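Local coordinates for imine reductase (Bacillus cereus, PDB 4D3D), which catalyses the NADPH-dependent, S-selective reduction of the cyclic imine 2-methylpyrroline, at the interface of chains A and B. Numbering follows the deposited sequence. Chains: chain A/B, Imine reductase.

All four contacts lie in the two-fold interface between the subunits; distances run between the centres of their C-alpha atoms. Contacts 1 and 2, about 8 Å apart, share A:Ser258, A:Val262 and B:Gln188, so they form one strip where helix 252-268 of chain A runs along helix 182-210 of chain B. Contact 3, about 33 Å from contact 1, is largely its twin with the chains exchanged, with B:Glu268 included instead of the histidine. Contact 4, about 20 Å from contact 1, joins the start of helix 215-242 in one chain to its end in the other. Helix 182-210 contributes to every contact, tying them into one helical core.

Contact 1: the interface of chains A and B. Residues chain A 258, 261-262, 264-265; chain B 114-115, 188.
The side-chain carbonyl oxygen of B:Gln188 is linked to chain A through water 1, which lies 2.7 Å from B:Gln188 OE1. The same water sits 2.9 Å from the hydroxyl A:Ser258 OG and also meets the backbone oxygen A:Ser258 O, so the hydroxyl and backbone carbonyl of one residue hold it together. B:Gln188 comes from helix 182-210 with its chain bent at CB-CG (chi2 -54°), which lays the amide alongside A:His261; both amide heteroatoms touch this residue through CB rather than through the ring nitrogens. The bend of the glutamine, B:Gln188 CG, presses on A:Thr265 OG1 at 3.3 Å. That hydroxyl is turned back along its own helix and donates to A:His261 O at 2.8 Å, from above the carbonyl plane (36° out of it), so its donor is used within chain A. The methyl A:Thr265 CG2 instead meets B:Pro115 CD at 3.8 Å, the two side chains crossing at about a right angle. Beside them the methyl B:Thr114 CG2 packs against A:His264 CB at 3.6 Å. The patch thus fastens helix 252-268 of one subunit to both the helical core and the start of helix 115-127, in the NADPH-binding domain, of the other, probably helping to set the domains' relative position.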
loop_
_atom_site.group_PDB
_atom_site.type_symbol
_atom_site.label_atom_id
_atom_site.label_comp_id
_atom_site.label_asym_id
_atom_site.label_seq_id
_atom_site.Cartn_x
_atom_site.Cartn_y
_atom_site.Cartn_z
ATOM N N SER A 258 -3.208 17.097 0.053
ATOM C CA SER A 258 -3.960 15.821 -0.086
ATOM C C SER A 258 -3.863 14.973 1.178
ATOM O O SER A 258 -4.897 14.466 1.749
ATOM C CB SER A 258 -3.491 15.093 -1.319
ATOM O OG SER A 258 -4.208 13.855 -1.489
ATOM N N HIS A 261 -5.993 16.268 4.039
ATOM C CA HIS A 261 -7.430 15.910 3.925
ATOM C C HIS A 261 -7.691 14.456 4.407
ATOM O O HIS A 261 -8.687 14.196 5.058
ATOM C CB HIS A 261 -7.940 16.022 2.536
ATOM C CG HIS A 261 -8.061 17.414 2.036
ATOM N ND1 HIS A 261 -8.629 18.434 2.770
ATOM C CD2 HIS A 261 -7.747 17.920 0.833
ATOM C CE1 HIS A 261 -8.595 19.548 2.037
ATOM N NE2 HIS A 261 -8.065 19.264 0.855
ATOM N N VAL A 262 -6.732 13.575 4.135
ATOM C CA VAL A 262 -6.812 12.184 4.661
ATOM C C VAL A 262 -6.757 12.205 6.156
ATOM O O VAL A 262 -7.537 11.542 6.826
ATOM C CB VAL A 262 -5.705 11.278 4.074
ATOM C CG1 VAL A 262 -5.710 9.913 4.802
ATOM C CG2 VAL A 262 -5.866 11.061 2.598
ATOM N N HIS A 264 -7.616 14.711 8.267
ATOM C CA HIS A 264 -8.843 15.250 8.774
ATOM C C HIS A 264 -10.033 14.258 8.641
ATOM O O HIS A 264 -10.873 14.156 9.557
ATOM C CB HIS A 264 -9.220 16.518 8.057
ATOM C CG HIS A 264 -8.238 17.627 8.272
ATOM N ND1 HIS A 264 -8.077 18.656 7.362
ATOM C CD2 HIS A 264 -7.306 17.807 9.234
ATOM C CE1 HIS A 264 -7.072 19.427 7.764
ATOM N NE2 HIS A 264 -6.611 18.961 8.913
ATOM N N THR A 265 -10.081 13.536 7.540
ATOM C CA THR A 265 -11.122 12.507 7.289
ATOM C C THR A 265 -11.039 11.415 8.360
ATOM O O THR A 265 -12.076 10.962 8.924
ATOM C CB THR A 265 -10.965 11.928 5.884
ATOM O OG1 THR A 265 -11.181 12.930 4.867
ATOM C CG2 THR A 265 -11.945 10.766 5.611
ATOM N N THR B 114 -13.455 16.667 3.558
ATOM C CA THR B 114 -13.897 15.563 4.289
ATOM C C THR B 114 -15.394 15.280 3.904
ATOM O O THR B 114 -16.152 16.153 3.402
ATOM C CB THR B 114 -13.759 15.752 5.772
ATOM O OG1 THR B 114 -14.722 16.688 6.304
ATOM C CG2 THR B 114 -12.300 16.172 6.188
ATOM N N PRO B 115 -15.826 14.073 4.246
ATOM C CA PRO B 115 -17.252 13.741 4.098
ATOM C C PRO B 115 -18.123 14.682 4.951
ATOM O O PRO B 115 -19.178 15.094 4.492
ATOM C CB PRO B 115 -17.286 12.314 4.645
ATOM C CG PRO B 115 -15.920 11.734 4.274
ATOM C CD PRO B 115 -14.984 12.872 4.541
ATOM N N GLN B 188 -11.130 10.010 -0.465
ATOM C CA GLN B 188 -10.144 10.138 0.590
ATOM C C GLN B 188 -9.599 8.784 1.053
ATOM O O GLN B 188 -8.393 8.687 1.336
ATOM C CB GLN B 188 -10.695 10.870 1.811
ATOM C CG GLN B 188 -11.111 12.321 1.576
ATOM C CD GLN B 188 -10.040 13.209 0.972
ATOM O OE1 GLN B 188 -8.870 12.886 1.006
ATOM N NE2 GLN B 188 -10.467 14.380 0.387
HETATM O O HOH W 1 -6.913 13.921 -0.561
#

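Contact 2: the interface of chains A and B. Residues chain A 255, 258-259, 262, 283; chain B 188, 191, 195.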
loop_
_atom_site.group_PDB
_atom_site.type_symbol
_atom_site.label_atom_id
_atom_site.label_comp_id
_atom_site.label_asym_id
_atom_site.label_seq_id
_atom_site.Cartn_x
_atom_site.Cartn_y
_atom_site.Cartn_z
ATOM N N GLY A 255 0.736 17.451 -2.752
ATOM C CA GLY A 255 0.678 16.166 -2.061
ATOM C C GLY A 255 0.399 16.383 -0.623
ATOM O O GLY A 255 -0.383 15.649 -0.027
ATOM N N SER A 258 -3.208 17.097 0.053
ATOM C CA SER A 258 -3.960 15.821 -0.086
ATOM C C SER A 258 -3.863 14.973 1.178
ATOM O O SER A 258 -4.897 14.466 1.749
ATOM C CB SER A 258 -3.491 15.093 -1.319
ATOM O OG SER A 258 -4.208 13.855 -1.489
ATOM N N VAL A 259 -2.657 14.789 1.690
ATOM C CA VAL A 259 -2.481 14.086 2.949
ATOM C C VAL A 259 -3.179 14.703 4.109
ATOM O O VAL A 259 -3.762 14.031 4.973
ATOM C CB VAL A 259 -0.970 13.840 3.291
ATOM C CG1 VAL A 259 -0.776 13.106 4.597
ATOM C CG2 VAL A 259 -0.319 13.060 2.194
ATOM N N VAL A 262 -6.732 13.575 4.135
ATOM C CA VAL A 262 -6.812 12.184 4.661
ATOM C C VAL A 262 -6.757 12.205 6.156
ATOM O O VAL A 262 -7.537 11.542 6.826
ATOM C CB VAL A 262 -5.705 11.278 4.074
ATOM C CG1 VAL A 262 -5.710 9.913 4.802
ATOM C CG2 VAL A 262 -5.866 11.061 2.598
ATOM N N PHE A 283 5.988 14.152 4.814
ATOM C CA PHE A 283 5.741 15.227 3.898
ATOM C C PHE A 283 6.229 16.548 4.457
ATOM O O PHE A 283 6.849 17.367 3.709
ATOM C CB PHE A 283 4.241 15.330 3.508
ATOM C CG PHE A 283 3.832 14.454 2.340
ATOM C CD1 PHE A 283 3.667 13.054 2.561
ATOM C CD2 PHE A 283 3.617 14.944 1.085
ATOM C CE1 PHE A 283 3.359 12.247 1.523
ATOM C CE2 PHE A 283 3.282 14.144 0.027
ATOM C CZ PHE A 283 3.160 12.755 0.270
ATOM N N GLN B 188 -11.130 10.010 -0.465
ATOM C CA GLN B 188 -10.144 10.138 0.590
ATOM C C GLN B 188 -9.599 8.784 1.053
ATOM O O GLN B 188 -8.393 8.687 1.336
ATOM C CB GLN B 188 -10.695 10.870 1.811
ATOM C CG GLN B 188 -11.111 12.321 1.576
ATOM C CD GLN B 188 -10.040 13.209 0.972
ATOM O OE1 GLN B 188 -8.870 12.886 1.006
ATOM N NE2 GLN B 188 -10.467 14.380 0.387
ATOM N N MET B 191 -7.026 7.684 -1.343
ATOM C CA MET B 191 -5.803 8.413 -1.135
ATOM C C MET B 191 -5.013 7.990 0.085
ATOM O O MET B 191 -3.781 8.085 0.061
ATOM C CB MET B 191 -6.010 9.978 -1.148
ATOM C CG MET B 191 -6.529 10.506 -2.470
ATOM S SD MET B 191 -5.658 9.962 -3.952
ATOM C CE MET B 191 -4.120 10.738 -3.657
ATOM N N TRP B 195 -1.065 7.229 -0.799
ATOM C CA TRP B 195 0.108 7.870 -0.223
ATOM C C TRP B 195 0.915 6.967 0.746
ATOM O O TRP B 195 2.153 6.994 0.734
ATOM C CB TRP B 195 -0.260 9.159 0.527
ATOM C CG TRP B 195 -0.830 10.264 -0.334
ATOM C CD1 TRP B 195 -2.055 10.844 -0.217
ATOM C CD2 TRP B 195 -0.161 10.943 -1.392
ATOM N NE1 TRP B 195 -2.172 11.877 -1.119
ATOM C CE2 TRP B 195 -1.064 11.907 -1.904
ATOM C CE3 TRP B 195 1.089 10.813 -1.984
ATOM C CZ2 TRP B 195 -0.739 12.748 -2.979
ATOM C CZ3 TRP B 195 1.432 11.694 -3.076
ATOM C CH2 TRP B 195 0.515 12.633 -3.519
HETATM O O HOH W 2 -6.913 13.921 -0.561
#
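A:Ser258 and B:Trp195 meet in the helical C-terminal domain typical of imine reductases, where helix 252-268 of one subunit packs on helix 182-210 of the other. A direct polar link runs from the indole N-H: B:Trp195 NE1 donates to A:Ser258 OG at 2.9 Å, nearly straight (170° at H). The hydroxyl lies at the edge of the indole, in the ring plane, a position reached because A:Ser258 OG points away from its own backbone N (chi1 -180°). It also faces the water that leads to B:Gln188, so one small hydroxyl serves both the tryptophan and the solvent bridge, and the bond should fix the rotation of the indole.

Ring contacts gather on one face of B:Trp195. A methyl, A:Val259 CG2, stands over the five-membered ring, 3.8 Å from its centroid, in a CH-pi contact. Over the six-membered ring comes the tip of A:Phe283 from helix 274-288, edge-to-face with planes 83° apart; A:Phe283 CZ approaches B:Trp195 CE3 to 3.6 Å. The same valine methyl lies above the rim of the phenylalanine ring, filling the angle between the two aromatics.

Among the apolar contacts, A:Gly255 CA reaches the benzo carbon B:Trp195 CZ2 at 3.8 Å, bringing the helix backbone close to the indole. One turn earlier on helix 182-210, B:Met191 is bent at chi2 and chi3, which curls its methyl CE to 3.8 Å from A:Ser258 OG, while B:Met191 CB meets the methyl A:Val262 CG2 at 3.9 Å.

Contact 3: the interface of chains A and B. Residues chain A 114-115, 188; chain B 258, 261-262, 265, 268.
With CG placed beside its own backbone N and a second bend at chi2 (-55°), A:Gln188 folds its amide against B:His261, where A:Gln188 NE2 and OE1 each lie 3.8 Å from B:His261 CB. A chi2 of 157° turns the imidazole ND1 toward water 4, unlike the histidine of the other copy. Amide and ring planes are 81° apart, and the two polar groups join through solvent rather than directly. The amide nitrogen A:Gln188 NE2 reaches water 4 at 3.0 Å, and B:His261 ND1 lies 2.8 Å from the same water. Water 4 in turn meets water 3, which lies 2.6 Å from A:Gln188 OE1 and is held on the chain B side by the hydroxyl and backbone oxygen of B:Ser258. Both ends of the amide are therefore tied into one small water chain, which should hold it against flipping.

Nearer its backbone, the aliphatic part of A:Gln188 crosses B:Thr265 obliquely, its CG 3.4 Å from B:Thr265 OG1. This hydroxyl donates to B:His261 O within helix 252-268, tilted from the carbonyl plane. The other branch, the methyl B:Thr265 CG2, packs on A:Pro115 CD at 3.8 Å, where helix 115-127 begins.

At the far end of the patch, the extended side chain of B:Glu268 brings its carboxylate against A:Thr114; the modelled approach is too short to be trusted, so the bond there is doubtful. The methyl A:Thr114 CG2 slides past B:Thr265 in the opposite direction and lies 3.6 Å from B:Thr265 OG1.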
loop_
_atom_site.group_PDB
_atom_site.type_symbol
_atom_site.label_atom_id
_atom_site.label_comp_id
_atom_site.label_asym_id
_atom_site.label_seq_id
_atom_site.Cartn_x
_atom_site.Cartn_y
_atom_site.Cartn_z
ATOM N N THR A 114 17.609 -10.312 8.814
ATOM C CA THR A 114 18.163 -9.169 8.107
ATOM C C THR A 114 19.315 -9.520 7.182
ATOM O O THR A 114 20.019 -10.543 7.401
ATOM C CB THR A 114 18.658 -8.085 9.017
ATOM O OG1 THR A 114 19.958 -8.398 9.604
ATOM C CG2 THR A 114 17.616 -7.823 10.126
ATOM N N PRO A 115 19.575 -8.673 6.204
ATOM C CA PRO A 115 20.703 -8.889 5.310
ATOM C C PRO A 115 22.030 -8.963 6.073
ATOM O O PRO A 115 22.903 -9.850 5.780
ATOM C CB PRO A 115 20.681 -7.678 4.420
ATOM C CG PRO A 115 19.240 -7.311 4.318
ATOM C CD PRO A 115 18.710 -7.584 5.689
ATOM N N GLN A 188 13.054 -8.693 2.487
ATOM C CA GLN A 188 12.659 -7.700 3.517
ATOM C C GLN A 188 12.060 -6.449 2.851
ATOM O O GLN A 188 11.082 -5.903 3.398
ATOM C CB GLN A 188 13.786 -7.359 4.379
ATOM C CG GLN A 188 14.337 -8.466 5.314
ATOM C CD GLN A 188 13.327 -9.092 6.225
ATOM O OE1 GLN A 188 12.226 -8.546 6.462
ATOM N NE2 GLN A 188 13.636 -10.311 6.722
ATOM N N SER B 258 7.711 -10.599 11.736
ATOM C CA SER B 258 8.057 -10.170 10.397
ATOM C C SER B 258 8.312 -8.621 10.284
ATOM O O SER B 258 9.327 -8.175 9.739
ATOM C CB SER B 258 6.959 -10.585 9.469
ATOM O OG SER B 258 7.189 -10.247 8.145
ATOM N N HIS B 261 11.658 -7.682 11.859
ATOM C CA HIS B 261 12.760 -7.834 10.906
ATOM C C HIS B 261 12.849 -6.716 9.858
ATOM O O HIS B 261 13.927 -6.301 9.466
ATOM C CB HIS B 261 12.697 -9.167 10.208
ATOM C CG HIS B 261 13.056 -10.263 11.139
ATOM N ND1 HIS B 261 12.655 -11.563 10.952
ATOM C CD2 HIS B 261 13.750 -10.229 12.311
ATOM C CE1 HIS B 261 13.112 -12.298 11.950
ATOM N NE2 HIS B 261 13.840 -11.529 12.749
ATOM N N VAL B 262 11.695 -6.167 9.433
ATOM C CA VAL B 262 11.726 -5.012 8.524
ATOM C C VAL B 262 12.358 -3.777 9.268
ATOM O O VAL B 262 13.171 -3.053 8.679
ATOM C CB VAL B 262 10.306 -4.690 7.983
ATOM C CG1 VAL B 262 10.300 -3.322 7.283
ATOM C CG2 VAL B 262 9.767 -5.759 7.047
ATOM N N THR B 265 16.104 -4.286 9.525
ATOM C CA THR B 265 16.691 -4.162 8.220
ATOM C C THR B 265 16.885 -2.662 7.933
ATOM O O THR B 265 17.921 -2.214 7.404
ATOM C CB THR B 265 15.851 -4.853 7.149
ATOM O OG1 THR B 265 15.818 -6.265 7.427
ATOM C CG2 THR B 265 16.395 -4.627 5.762
ATOM N N GLU B 268 19.677 -1.117 10.248
ATOM C CA GLU B 268 20.999 -1.564 9.741
ATOM C C GLU B 268 21.431 -0.820 8.502
ATOM O O GLU B 268 22.628 -0.628 8.288
ATOM C CB GLU B 268 20.956 -3.075 9.283
ATOM C CG GLU B 268 20.964 -4.056 10.350
ATOM C CD GLU B 268 20.781 -5.483 9.684
ATOM O OE1 GLU B 268 20.759 -5.660 8.350
ATOM O OE2 GLU B 268 20.670 -6.330 10.544
HETATM O O HOH W 3 10.167 -9.831 7.391
HETATM O O HOH W 4 11.749 -12.006 8.330
#

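Contact 4: the interface of chains A and B. Residues chain A 205, 214-216; chain B 237, 240-241.
A:Leu205 and B:Leu240 form the apolar centre, crossing at a slant, so that the methyl A:Leu205 CD2 touches B:Leu240 CD1 at 3.8 Å and lies near its other methyl too. Helix 182-210 of chain A thereby packs on the last turn of helix 215-242 of chain B. Further out, the methyl B:Thr237 CG2 lies against the first turn of the opposing helix 215-242, 3.9 Å from A:Glu216 CA and close to A:Ala215 CB.

At the rim, the carboxylate of B:Asp241 reaches across the interface to cap the N-terminal end of helix 215-242 of chain A. One oxygen, B:Asp241 OD1, accepts from A:Ala215 N at 2.8 Å; the other, B:Asp241 OD2, accepts from A:Glu216 N at 2.9 Å. Each uses its syn lone pair, so two successive amides clasp the carboxylate like a fork, though both bonds are bent (148° and 136° at H). A chi1 of -79° swings the carboxylate toward these amides, and the helix dipole would probably stabilise its negative charge. A:Thr214, just ahead of the helix, covers the group with CB, 3.6 Å from B:Asp241 OD1. Water 5 bridges A:Ala215 O and the hydroxyl B:Thr237 OG1, the latter at 2.8 Å from the water.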
loop_
_atom_site.group_PDB
_atom_site.type_symbol
_atom_site.label_atom_id
_atom_site.label_comp_id
_atom_site.label_asym_id
_atom_site.label_seq_id
_atom_site.Cartn_x
_atom_site.Cartn_y
_atom_site.Cartn_z
ATOM N N LEU A 205 -10.314 1.033 5.485
ATOM C CA LEU A 205 -11.519 0.297 5.721
ATOM C C LEU A 205 -12.181 0.730 7.031
ATOM O O LEU A 205 -13.420 0.846 7.093
ATOM C CB LEU A 205 -11.232 -1.233 5.680
ATOM C CG LEU A 205 -12.435 -2.078 5.960
ATOM C CD1 LEU A 205 -13.520 -1.910 4.923
ATOM C CD2 LEU A 205 -11.927 -3.526 6.013
ATOM N N THR A 214 -19.326 -1.062 3.786
ATOM C CA THR A 214 -18.686 -2.354 4.111
ATOM C C THR A 214 -17.415 -2.622 3.308
ATOM O O THR A 214 -17.068 -1.962 2.315
ATOM C CB THR A 214 -19.689 -3.527 3.803
ATOM O OG1 THR A 214 -19.954 -3.607 2.421
ATOM C CG2 THR A 214 -20.920 -3.342 4.608
ATOM N N ALA A 215 -16.714 -3.694 3.660
ATOM C CA ALA A 215 -15.561 -4.133 2.886
ATOM C C ALA A 215 -15.973 -4.568 1.512
ATOM O O ALA A 215 -15.255 -4.327 0.541
ATOM C CB ALA A 215 -14.790 -5.197 3.596
ATOM N N GLU A 216 -17.158 -5.187 1.400
ATOM C CA GLU A 216 -17.615 -5.615 0.075
ATOM C C GLU A 216 -17.807 -4.382 -0.848
ATOM O O GLU A 216 -17.476 -4.419 -2.061
ATOM C CB GLU A 216 -18.912 -6.401 0.186
ATOM C CG GLU A 216 -19.445 -6.890 -1.165
ATOM C CD GLU A 216 -18.573 -8.025 -1.730
ATOM O OE1 GLU A 216 -17.776 -8.656 -0.990
ATOM O OE2 GLU A 216 -18.666 -8.283 -2.960
ATOM N N THR B 237 -11.798 -9.773 2.601
ATOM C CA THR B 237 -13.069 -9.020 2.532
ATOM C C THR B 237 -14.283 -9.658 3.223
ATOM O O THR B 237 -14.881 -9.075 4.139
ATOM C CB THR B 237 -13.334 -8.563 1.076
ATOM O OG1 THR B 237 -12.454 -7.471 0.759
ATOM C CG2 THR B 237 -14.736 -8.151 0.841
ATOM N N LEU B 240 -13.704 -9.920 7.067
ATOM C CA LEU B 240 -13.827 -8.608 7.667
ATOM C C LEU B 240 -15.302 -8.235 7.803
ATOM O O LEU B 240 -15.689 -7.704 8.909
ATOM C CB LEU B 240 -13.086 -7.597 6.789
ATOM C CG LEU B 240 -11.533 -7.605 7.035
ATOM C CD1 LEU B 240 -10.747 -7.085 5.826
ATOM C CD2 LEU B 240 -11.185 -6.849 8.278
ATOM N N ASP B 241 -16.102 -8.491 6.766
ATOM C CA ASP B 241 -17.546 -8.151 6.825
ATOM C C ASP B 241 -18.339 -8.982 7.839
ATOM O O ASP B 241 -19.351 -8.486 8.390
ATOM C CB ASP B 241 -18.222 -8.168 5.453
ATOM C CG ASP B 241 -17.947 -6.888 4.635
ATOM O OD1 ASP B 241 -17.466 -5.906 5.251
ATOM O OD2 ASP B 241 -18.165 -6.975 3.419
HETATM O O HOH W 5 -12.543 -4.693 0.621
#